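Local atomic coordinates of delta-1-pyrroline-5-carboxylate dehydrogenase, mitochondrial (Mus musculus, PDB entry 4E3X), a protein that catalyses the NAD-dependent oxidation of L-glutamate gamma-semialdehyde to L-glutamate, the second step of mitochondrial proline degradation. Residues 319-324 / 508-513; 351-356 / 468-473; 76-81 / 91-96. All blocks are in the same frame, centred on the assembly; numbering follows the deposited sequence.

Interaction 1 (319-324 / 508-513); sequences NFHFVH and DKSTGS. With PRO (proline), chain K.
Across the contact the backbone N of Ser510 donates to His321 NE2 at 3.1 Å. The bond is bent, 135° at the hydrogen, and the donor sits 17° out of the imidazole plane, close to the ring edge. With CG anti to the carbonyl carbon (chi1 -79°), the His321 ring brings its NE2 edge to the loop. NE2 is thus the acceptor, while ND1 pairs with Thr336 OG1, so both ring nitrogens are engaged. Ser510 OG is held by Ser339 OG and Ser349 O.

The van der Waals part is small. CE1 of His321 comes within 4.1 Å of Lys509 CB, and CD2 lies against Ser510 CB.

Strand 319-323 belongs to the large mixed sheet next to the nucleophile Cys348 in this aldehyde dehydrogenase, and 508-513 is the loop that follows strand 503-506 on the way to the substrate site. Its far end holds the carboxylate of a bound proline. Gly512 N gives a nearly straight bond to OXT (2.9 Å), while Ser513 grips the other oxygen twice, through N and through OG, each at 3.0 Å from O. Lys509 bends at its last torsion and gives NZ to Thr511 OG1, two residues on, at 2.9 Å.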
loop_
_atom_site.group_PDB
_atom_site.type_symbol
_atom_site.label_atom_id
_atom_site.label_comp_id
_atom_site.label_asym_id
_atom_site.label_seq_id
_atom_site.Cartn_x
_atom_site.Cartn_y
_atom_site.Cartn_z
ATOM N N ASN B 319 12.983 -19.057 9.777
ATOM C CA ASN B 319 12.697 -18.464 11.074
ATOM C C ASN B 319 13.518 -19.028 12.215
ATOM O O ASN B 319 13.886 -20.202 12.201
ATOM C CB ASN B 319 11.211 -18.599 11.360
ATOM C CG ASN B 319 10.379 -18.222 10.158
ATOM O OD1 ASN B 319 10.386 -17.066 9.726
ATOM N ND2 ASN B 319 9.692 -19.199 9.577
ATOM N N PHE B 320 13.773 -18.190 13.216
ATOM C CA PHE B 320 14.676 -18.546 14.311
ATOM C C PHE B 320 14.005 -18.659 15.674
ATOM O O PHE B 320 13.010 -17.989 15.948
ATOM C CB PHE B 320 15.819 -17.521 14.415
ATOM C CG PHE B 320 15.358 -16.120 14.738
ATOM C CD1 PHE B 320 15.200 -15.705 16.057
ATOM C CD2 PHE B 320 15.085 -15.214 13.721
ATOM C CE1 PHE B 320 14.776 -14.410 16.356
ATOM C CE2 PHE B 320 14.664 -13.923 14.014
ATOM C CZ PHE B 320 14.506 -13.523 15.332
ATOM N N HIS B 321 14.572 -19.525 16.515
ATOM C CA HIS B 321 14.394 -19.444 17.962
ATOM C C HIS B 321 15.775 -19.154 18.543
ATOM O O HIS B 321 16.697 -19.957 18.376
ATOM C CB HIS B 321 13.853 -20.756 18.560
ATOM C CG HIS B 321 12.372 -20.952 18.394
ATOM N ND1 HIS B 321 11.690 -21.991 18.993
ATOM C CD2 HIS B 321 11.444 -20.262 17.684
ATOM C CE1 HIS B 321 10.410 -21.926 18.673
ATOM N NE2 HIS B 321 10.231 -20.881 17.882
ATOM N N PHE B 322 15.919 -18.011 19.205
ATOM C CA PHE B 322 17.176 -17.639 19.843
ATOM C C PHE B 322 17.036 -17.829 21.347
ATOM O O PHE B 322 16.148 -17.262 21.969
ATOM C CB PHE B 322 17.567 -16.187 19.533
ATOM C CG PHE B 322 18.825 -15.755 20.237
ATOM C CD1 PHE B 322 20.067 -15.973 19.660
ATOM C CD2 PHE B 322 18.767 -15.175 21.498
ATOM C CE1 PHE B 322 21.236 -15.596 20.320
ATOM C CE2 PHE B 322 19.923 -14.804 22.161
ATOM C CZ PHE B 322 21.157 -15.011 21.567
ATOM N N VAL B 323 17.942 -18.609 21.923
ATOM C CA VAL B 323 17.891 -18.921 23.340
ATOM C C VAL B 323 19.021 -18.205 24.070
ATOM O O VAL B 323 20.179 -18.279 23.658
ATOM C CB VAL B 323 18.030 -20.440 23.563
ATOM C CG1 VAL B 323 18.025 -20.767 25.042
ATOM C CG2 VAL B 323 16.912 -21.186 22.854
ATOM N N HIS B 324 18.666 -17.483 25.129
ATOM C CA HIS B 324 19.639 -16.882 26.029
ATOM C C HIS B 324 19.800 -17.800 27.240
ATOM O O HIS B 324 18.915 -18.606 27.544
ATOM C CB HIS B 324 19.181 -15.490 26.475
ATOM C CG HIS B 324 20.137 -14.810 27.405
ATOM N ND1 HIS B 324 19.906 -14.703 28.760
ATOM C CD2 HIS B 324 21.329 -14.207 27.178
ATOM C CE1 HIS B 324 20.917 -14.069 29.328
ATOM N NE2 HIS B 324 21.792 -13.755 28.391
ATOM N N ASP B 508 7.725 -17.418 23.601
ATOM C CA ASP B 508 6.713 -18.243 22.954
ATOM C C ASP B 508 7.257 -18.725 21.613
ATOM O O ASP B 508 8.275 -18.211 21.127
ATOM C CB ASP B 508 5.397 -17.476 22.768
ATOM C CG ASP B 508 4.176 -18.384 22.852
ATOM O OD1 ASP B 508 4.298 -19.583 22.511
ATOM O OD2 ASP B 508 3.097 -17.898 23.258
ATOM N N LYS B 509 6.586 -19.715 21.024
ATOM C CA LYS B 509 7.037 -20.275 19.755
ATOM C C LYS B 509 6.734 -19.357 18.565
ATOM O O LYS B 509 5.865 -18.475 18.639
ATOM C CB LYS B 509 6.428 -21.657 19.510
ATOM C CG LYS B 509 4.907 -21.689 19.407
ATOM C CD LYS B 509 4.434 -23.108 19.074
ATOM C CE LYS B 509 2.922 -23.215 18.980
ATOM N NZ LYS B 509 2.356 -22.281 17.967
ATOM N N SER B 510 7.440 -19.583 17.460
ATOM C CA SER B 510 7.389 -18.670 16.317
ATOM C C SER B 510 6.199 -18.892 15.396
ATOM O O SER B 510 6.016 -18.118 14.461
ATOM C CB SER B 510 8.688 -18.744 15.511
ATOM O OG SER B 510 8.819 -20.013 14.891
ATOM N N THR B 511 5.414 -19.938 15.649
ATOM C CA THR B 511 4.231 -20.234 14.838
ATOM C C THR B 511 2.957 -19.888 15.590
ATOM O O THR B 511 2.992 -19.604 16.785
ATOM C CB THR B 511 4.151 -21.724 14.492
ATOM O OG1 THR B 511 4.115 -22.489 15.703
ATOM C CG2 THR B 511 5.337 -22.151 13.653
ATOM N N GLY B 512 1.830 -19.923 14.889
ATOM C CA GLY B 512 0.530 -19.839 15.528
ATOM C C GLY B 512 -0.007 -18.444 15.768
ATOM O O GLY B 512 -0.679 -18.206 16.771
ATOM N N SER B 513 0.270 -17.522 14.855
ATOM C CA SER B 513 -0.332 -16.201 14.962
ATOM C C SER B 513 -1.853 -16.317 14.947
ATOM O O SER B 513 -2.429 -17.180 14.278
ATOM C CB SER B 513 0.133 -15.286 13.830
ATOM O OG SER B 513 -0.330 -15.760 12.575
HETATM N N PRO K . -0.134 -17.623 10.215
HETATM C CA PRO K . 0.523 -18.919 10.395
HETATM C C PRO K . 1.411 -18.957 11.634
HETATM O O PRO K . 1.693 -17.935 12.269
HETATM C CB PRO K . 1.365 -19.047 9.128
HETATM C CG PRO K . 0.536 -18.369 8.094
HETATM C CD PRO K . -0.158 -17.218 8.798
HETATM O OXT PRO K . 1.865 -20.033 12.030
#

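Interaction 2 (351-356 / 468-473); sequences CSRLYV and KLVDST. Unlike the reference sequence in segment 468-473: Lys468 (reference Gln).
Arg353 starts with CG between its backbone N and carbonyl carbon (chi1 47°), then runs extended to NE, which carries the guanidinium across to the C-terminal turn of helix 463-472. Tyr355, two residues on along the strand, has CG anti to its carbonyl carbon (chi1 -64°), and its ring lies beneath Val470. The methyl CG2 of Val470 stands 3.6 Å from the ring centroid and almost exactly over it, a CH-pi contact onto one face of the tyrosine.

Arg353 NH2 does two jobs. It donates to Val470 O at 2.9 Å, in both the carbonyl plane and the guanidinium plane and on a lone pair, with 171° at the hydrogen; it also donates to Tyr355 OH at 3.0 Å, which ties the phenol to the arginine beside it. Arg353 NE turns to Lys318 O, so the guanidinium is fixed from more than one side.

Here a helix packs nearly antiparallel on a strand of the catalytic-domain sheet, with strand 319-323 alongside; the axes of segments 351-356 and 468-472 pass 10.8 Å apart.

Beyond the arginine, a water joins the two segments at the ring edge, 2.6 Å from Tyr355 OH and donating to Thr473 OG1. That hydroxyl in turn donates to Leu469 O at 2.6 Å, from the opposite face of the carbonyl to Thr473 N.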
loop_
_atom_site.group_PDB
_atom_site.type_symbol
_atom_site.label_atom_id
_atom_site.label_comp_id
_atom_site.label_asym_id
_atom_site.label_seq_id
_atom_site.Cartn_x
_atom_site.Cartn_y
_atom_site.Cartn_z
ATOM N N CYS B 351 9.950 -22.634 12.931
ATOM C CA CYS B 351 11.341 -22.505 13.338
ATOM C C CYS B 351 12.194 -23.543 12.631
ATOM O O CYS B 351 11.934 -24.739 12.740
ATOM C CB CYS B 351 11.475 -22.705 14.846
ATOM S SG CYS B 351 13.182 -22.816 15.425
ATOM N N SER B 352 13.231 -23.091 11.932
ATOM C CA SER B 352 14.158 -24.014 11.292
ATOM C C SER B 352 15.605 -23.763 11.698
ATOM O O SER B 352 16.498 -24.516 11.309
ATOM C CB SER B 352 14.026 -23.958 9.772
ATOM O OG SER B 352 14.249 -22.646 9.295
ATOM N N ARG B 353 15.844 -22.706 12.471
ATOM C CA ARG B 353 17.162 -22.498 13.064
ATOM C C ARG B 353 17.043 -22.167 14.550
ATOM O O ARG B 353 16.317 -21.250 14.941
ATOM C CB ARG B 353 17.978 -21.455 12.296
ATOM C CG ARG B 353 17.253 -20.201 11.958
ATOM C CD ARG B 353 18.079 -19.280 11.060
ATOM N NE ARG B 353 17.254 -18.125 10.767
ATOM C CZ ARG B 353 17.609 -16.855 10.922
ATOM N NH1 ARG B 353 16.727 -15.910 10.629
ATOM N NH2 ARG B 353 18.821 -16.528 11.352
ATOM N N LEU B 354 17.746 -22.952 15.365
ATOM C CA LEU B 354 17.741 -22.802 16.813
ATOM C C LEU B 354 19.147 -22.424 17.262
ATOM O O LEU B 354 20.108 -23.109 16.924
ATOM C CB LEU B 354 17.334 -24.122 17.471
ATOM C CG LEU B 354 17.370 -24.162 19.006
ATOM C CD1 LEU B 354 16.332 -23.244 19.603
ATOM C CD2 LEU B 354 17.188 -25.578 19.530
ATOM N N TYR B 355 19.260 -21.336 18.017
ATOM C CA TYR B 355 20.544 -20.864 18.523
ATOM C C TYR B 355 20.563 -21.081 20.030
ATOM O O TYR B 355 19.724 -20.535 20.739
ATOM C CB TYR B 355 20.715 -19.371 18.213
ATOM C CG TYR B 355 20.778 -19.033 16.735
ATOM C CD1 TYR B 355 22.000 -18.822 16.107
ATOM C CD2 TYR B 355 19.617 -18.902 15.976
ATOM C CE1 TYR B 355 22.075 -18.501 14.753
ATOM C CE2 TYR B 355 19.683 -18.593 14.619
ATOM C CZ TYR B 355 20.909 -18.387 14.016
ATOM O OH TYR B 355 20.972 -18.070 12.671
ATOM N N VAL B 356 21.514 -21.883 20.511
ATOM C CA VAL B 356 21.553 -22.288 21.923
ATOM C C VAL B 356 22.900 -21.934 22.551
ATOM O O VAL B 356 23.935 -22.199 21.947
ATOM C CB VAL B 356 21.326 -23.825 22.065
ATOM C CG1 VAL B 356 21.362 -24.260 23.527
ATOM C CG2 VAL B 356 20.014 -24.233 21.434
ATOM N N LYS B 468 23.717 -10.664 16.065
ATOM C CA LYS B 468 23.954 -10.069 14.749
ATOM C C LYS B 468 23.869 -11.114 13.631
ATOM O O LYS B 468 23.294 -10.857 12.569
ATOM C CB LYS B 468 25.284 -9.315 14.709
ATOM C CG LYS B 468 25.288 -8.079 15.583
ATOM C CD LYS B 468 26.603 -7.323 15.454
ATOM C CE LYS B 468 26.530 -5.960 16.129
ATOM N NZ LYS B 468 26.270 -6.069 17.588
ATOM N N LEU B 469 24.414 -12.300 13.882
ATOM C CA LEU B 469 24.302 -13.388 12.918
ATOM C C LEU B 469 22.858 -13.824 12.690
ATOM O O LEU B 469 22.476 -14.128 11.561
ATOM C CB LEU B 469 25.158 -14.584 13.341
ATOM C CG LEU B 469 26.667 -14.340 13.270
ATOM C CD1 LEU B 469 27.436 -15.583 13.692
ATOM C CD2 LEU B 469 27.063 -13.902 11.869
ATOM N N VAL B 470 22.055 -13.861 13.752
ATOM C CA VAL B 470 20.644 -14.214 13.594
ATOM C C VAL B 470 20.007 -13.260 12.579
ATOM O O VAL B 470 19.266 -13.668 11.689
ATOM C CB VAL B 470 19.869 -14.149 14.932
ATOM C CG1 VAL B 470 18.373 -14.360 14.690
ATOM C CG2 VAL B 470 20.411 -15.174 15.919
ATOM N N ASP B 471 20.342 -11.983 12.706
ATOM C CA ASP B 471 19.784 -10.939 11.870
ATOM C C ASP B 471 20.300 -10.935 10.423
ATOM O O ASP B 471 19.545 -10.614 9.509
ATOM C CB ASP B 471 20.053 -9.588 12.539
ATOM C CG ASP B 471 19.598 -8.425 11.698
ATOM O OD1 ASP B 471 18.379 -8.269 11.490
ATOM O OD2 ASP B 471 20.466 -7.657 11.250
ATOM N N SER B 472 21.570 -11.286 10.216
ATOM C CA SER B 472 22.205 -11.104 8.909
ATOM C C SER B 472 22.352 -12.369 8.068
ATOM O O SER B 472 22.634 -12.285 6.874
ATOM C CB SER B 472 23.588 -10.481 9.087
ATOM O OG SER B 472 24.474 -11.431 9.651
ATOM N N THR B 473 22.171 -13.537 8.676
ATOM C CA THR B 473 22.488 -14.789 7.989
ATOM C C THR B 473 21.575 -15.088 6.802
ATOM O O THR B 473 22.037 -15.554 5.754
ATOM C CB THR B 473 22.509 -15.980 8.969
ATOM O OG1 THR B 473 23.606 -15.808 9.875
ATOM C CG2 THR B 473 22.675 -17.303 8.227
HETATM O O HOH W 1 23.389 -17.910 11.678
#

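Interaction 3 (76-81 / 91-96); sequences SDIQYQ and VAKFCY
Gln79 and Phe94 form the central hydrogen-bonded pair of an antiparallel beta hairpin, strands 78-83 and 89-95, with Gln79 N to Phe94 O and Phe94 N to Gln79 O both at 2.8 Å. Tyr96 N to Asp77 O and Gln81 N to Ala92 O continue the ladder. At the other end Val91 and Ala92 both face Gln81, a classic beta bulge: Val91 N reaches Gln81 O at 2.8 Å, Ala92 N only weakly.

On the face shared by Gln79, Gln81 and Phe94, the Gln79 side chain lies over two aromatic rings. Its CB sits over the Phe94 face, toward the rim. With CG anti to the carbonyl carbon (chi1 -60°) and the chain bent at chi2 (-74°), CG comes over the centre of the Tyr96 ring, 3.7 Å from the centroid, and the amide stacks on that ring at 11° between planes. On the opposite face, with Ile78 and Cys95, Tyr80 lies side by side with Lys93, its OH 3.4 Å from Lys93 CD, and Ile78 CG2 meets Lys93 CG.

Further out, Tyr96 OH bonds Asp236 OD2, while Gln81 OE1 accepts from Leu240 N and its NE2 donates to Gly150 O, joining the hairpin to helices 239-251 and 140-151. Replacing Tyr96 by alanine is likely to leave the Gln79 amide without its stacking surface and Asp236 OD2 without that hydroxyl. The amide is also held from its far end: Gln79 NE2 donates to Asp77 OD1 at 2.9 Å, from above the carboxylate plane.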
loop_
_atom_site.group_PDB
_atom_site.type_symbol
_atom_site.label_atom_id
_atom_site.label_comp_id
_atom_site.label_asym_id
_atom_site.label_seq_id
_atom_site.Cartn_x
_atom_site.Cartn_y
_atom_site.Cartn_z
ATOM N N SER B 76 -10.036 -30.277 -20.665
ATOM C CA SER B 76 -9.348 -31.548 -20.881
ATOM C C SER B 76 -8.162 -31.758 -19.943
ATOM O O SER B 76 -7.613 -32.862 -19.874
ATOM C CB SER B 76 -8.831 -31.622 -22.319
ATOM O OG SER B 76 -7.804 -30.652 -22.516
ATOM N N ASP B 77 -7.744 -30.707 -19.246
ATOM C CA ASP B 77 -6.543 -30.801 -18.426
ATOM C C ASP B 77 -6.904 -31.293 -17.032
ATOM O O ASP B 77 -6.959 -30.525 -16.069
ATOM C CB ASP B 77 -5.808 -29.462 -18.348
ATOM C CG ASP B 77 -4.368 -29.618 -17.891
ATOM O OD1 ASP B 77 -4.021 -30.706 -17.392
ATOM O OD2 ASP B 77 -3.582 -28.656 -18.018
ATOM N N ILE B 78 -7.127 -32.599 -16.934
ATOM C CA ILE B 78 -7.562 -33.229 -15.700
ATOM C C ILE B 78 -6.391 -33.412 -14.742
ATOM O O ILE B 78 -5.313 -33.851 -15.144
ATOM C CB ILE B 78 -8.203 -34.596 -16.011
ATOM C CG1 ILE B 78 -9.436 -34.409 -16.904
ATOM C CG2 ILE B 78 -8.570 -35.337 -14.723
ATOM C CD1 ILE B 78 -10.543 -33.599 -16.253
ATOM N N GLN B 79 -6.616 -33.076 -13.472
ATOM C CA GLN B 79 -5.595 -33.169 -12.437
ATOM C C GLN B 79 -6.182 -33.877 -11.219
ATOM O O GLN B 79 -7.398 -33.875 -11.026
ATOM C CB GLN B 79 -5.134 -31.762 -12.034
ATOM C CG GLN B 79 -4.540 -30.933 -13.167
ATOM C CD GLN B 79 -3.154 -31.398 -13.562
ATOM O OE1 GLN B 79 -2.380 -31.856 -12.722
ATOM N NE2 GLN B 79 -2.831 -31.284 -14.849
ATOM N N TYR B 80 -5.321 -34.482 -10.407
ATOM C CA TYR B 80 -5.776 -35.121 -9.178
ATOM C C TYR B 80 -5.042 -34.580 -7.971
ATOM O O TYR B 80 -3.844 -34.311 -8.032
ATOM C CB TYR B 80 -5.573 -36.633 -9.225
ATOM C CG TYR B 80 -6.426 -37.312 -10.256
ATOM C CD1 TYR B 80 -5.935 -37.566 -11.525
ATOM C CD2 TYR B 80 -7.734 -37.685 -9.969
ATOM C CE1 TYR B 80 -6.719 -38.186 -12.485
ATOM C CE2 TYR B 80 -8.522 -38.315 -10.916
ATOM C CZ TYR B 80 -8.014 -38.555 -12.171
ATOM O OH TYR B 80 -8.807 -39.172 -13.114
ATOM N N GLN B 81 -5.782 -34.431 -6.877
ATOM C CA GLN B 81 -5.211 -34.146 -5.570
ATOM C C GLN B 81 -5.134 -35.470 -4.815
ATOM O O GLN B 81 -6.116 -36.225 -4.776
ATOM C CB GLN B 81 -6.090 -33.158 -4.807
ATOM C CG GLN B 81 -5.542 -32.786 -3.448
ATOM C CD GLN B 81 -6.540 -32.008 -2.621
ATOM O OE1 GLN B 81 -7.666 -31.748 -3.069
ATOM N NE2 GLN B 81 -6.150 -31.645 -1.403
ATOM N N VAL B 91 -8.162 -37.747 -3.678
ATOM C CA VAL B 91 -9.248 -37.124 -2.929
ATOM C C VAL B 91 -10.102 -36.209 -3.794
ATOM O O VAL B 91 -11.269 -35.954 -3.489
ATOM C CB VAL B 91 -8.742 -36.380 -1.667
ATOM C CG1 VAL B 91 -7.832 -37.291 -0.847
ATOM C CG2 VAL B 91 -8.026 -35.082 -2.039
ATOM N N ALA B 92 -9.522 -35.723 -4.884
ATOM C CA ALA B 92 -10.260 -34.872 -5.805
ATOM C C ALA B 92 -9.733 -35.042 -7.217
ATOM O O ALA B 92 -8.533 -35.285 -7.420
ATOM C CB ALA B 92 -10.193 -33.399 -5.379
ATOM N N LYS B 93 -10.650 -34.929 -8.176
ATOM C CA LYS B 93 -10.329 -34.823 -9.589
ATOM C C LYS B 93 -10.800 -33.446 -10.005
ATOM O O LYS B 93 -11.962 -33.103 -9.810
ATOM C CB LYS B 93 -11.077 -35.888 -10.392
ATOM C CG LYS B 93 -10.777 -35.822 -11.884
ATOM C CD LYS B 93 -11.336 -37.004 -12.655
ATOM C CE LYS B 93 -12.827 -36.907 -12.814
ATOM N NZ LYS B 93 -13.337 -37.970 -13.735
ATOM N N PHE B 94 -9.896 -32.641 -10.545
ATOM C CA PHE B 94 -10.248 -31.282 -10.928
ATOM C C PHE B 94 -9.641 -31.007 -12.289
ATOM O O PHE B 94 -9.122 -31.918 -12.925
ATOM C CB PHE B 94 -9.841 -30.260 -9.841
ATOM C CG PHE B 94 -8.354 -30.139 -9.612
ATOM C CD1 PHE B 94 -7.646 -29.089 -10.176
ATOM C CD2 PHE B 94 -7.674 -31.035 -8.795
ATOM C CE1 PHE B 94 -6.286 -28.948 -9.959
ATOM C CE2 PHE B 94 -6.305 -30.906 -8.569
ATOM C CZ PHE B 94 -5.611 -29.854 -9.149
ATOM N N CYS B 95 -9.730 -29.772 -12.758
ATOM C CA CYS B 95 -9.112 -29.448 -14.030
ATOM C C CYS B 95 -8.517 -28.055 -14.015
ATOM O O CYS B 95 -8.921 -27.192 -13.240
ATOM C CB CYS B 95 -10.108 -29.585 -15.187
ATOM S SG CYS B 95 -11.486 -28.418 -15.150
ATOM N N TYR B 96 -7.546 -27.843 -14.887
ATOM C CA TYR B 96 -6.956 -26.531 -15.037
ATOM C C TYR B 96 -7.750 -25.714 -16.053
ATOM O O TYR B 96 -7.963 -26.171 -17.175
ATOM C CB TYR B 96 -5.524 -26.659 -15.547
ATOM C CG TYR B 96 -4.457 -27.055 -14.538
ATOM C CD1 TYR B 96 -4.652 -26.951 -13.164
ATOM C CD2 TYR B 96 -3.217 -27.491 -14.985
ATOM C CE1 TYR B 96 -3.627 -27.288 -12.269
ATOM C CE2 TYR B 96 -2.210 -27.826 -14.118
ATOM C CZ TYR B 96 -2.411 -27.726 -12.767
ATOM O OH TYR B 96 -1.369 -28.066 -11.928
#

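Interactions 1 and 2 are neighbours, their centres about 10 Å apart, because strands 319-323 and 351-357 run side by side in one sheet; Phe320 CG packs on Val470 CG1 at 3.5 Å. Interaction 1 borders the active site: the Asn319 side chain is about 6 Å from that of the nucleophile Cys348, and the loop ends on the bound proline. Interaction 2 lies further back, the Arg353 side chain about 10 Å from that of Glu447 of the NAD site. Interaction 3 stands apart, its centre about 38 Å from interaction 1 and 41 Å from interaction 2, yet its Tyr96 side chain is about 6 Å from that of Lys233 in the NAD site.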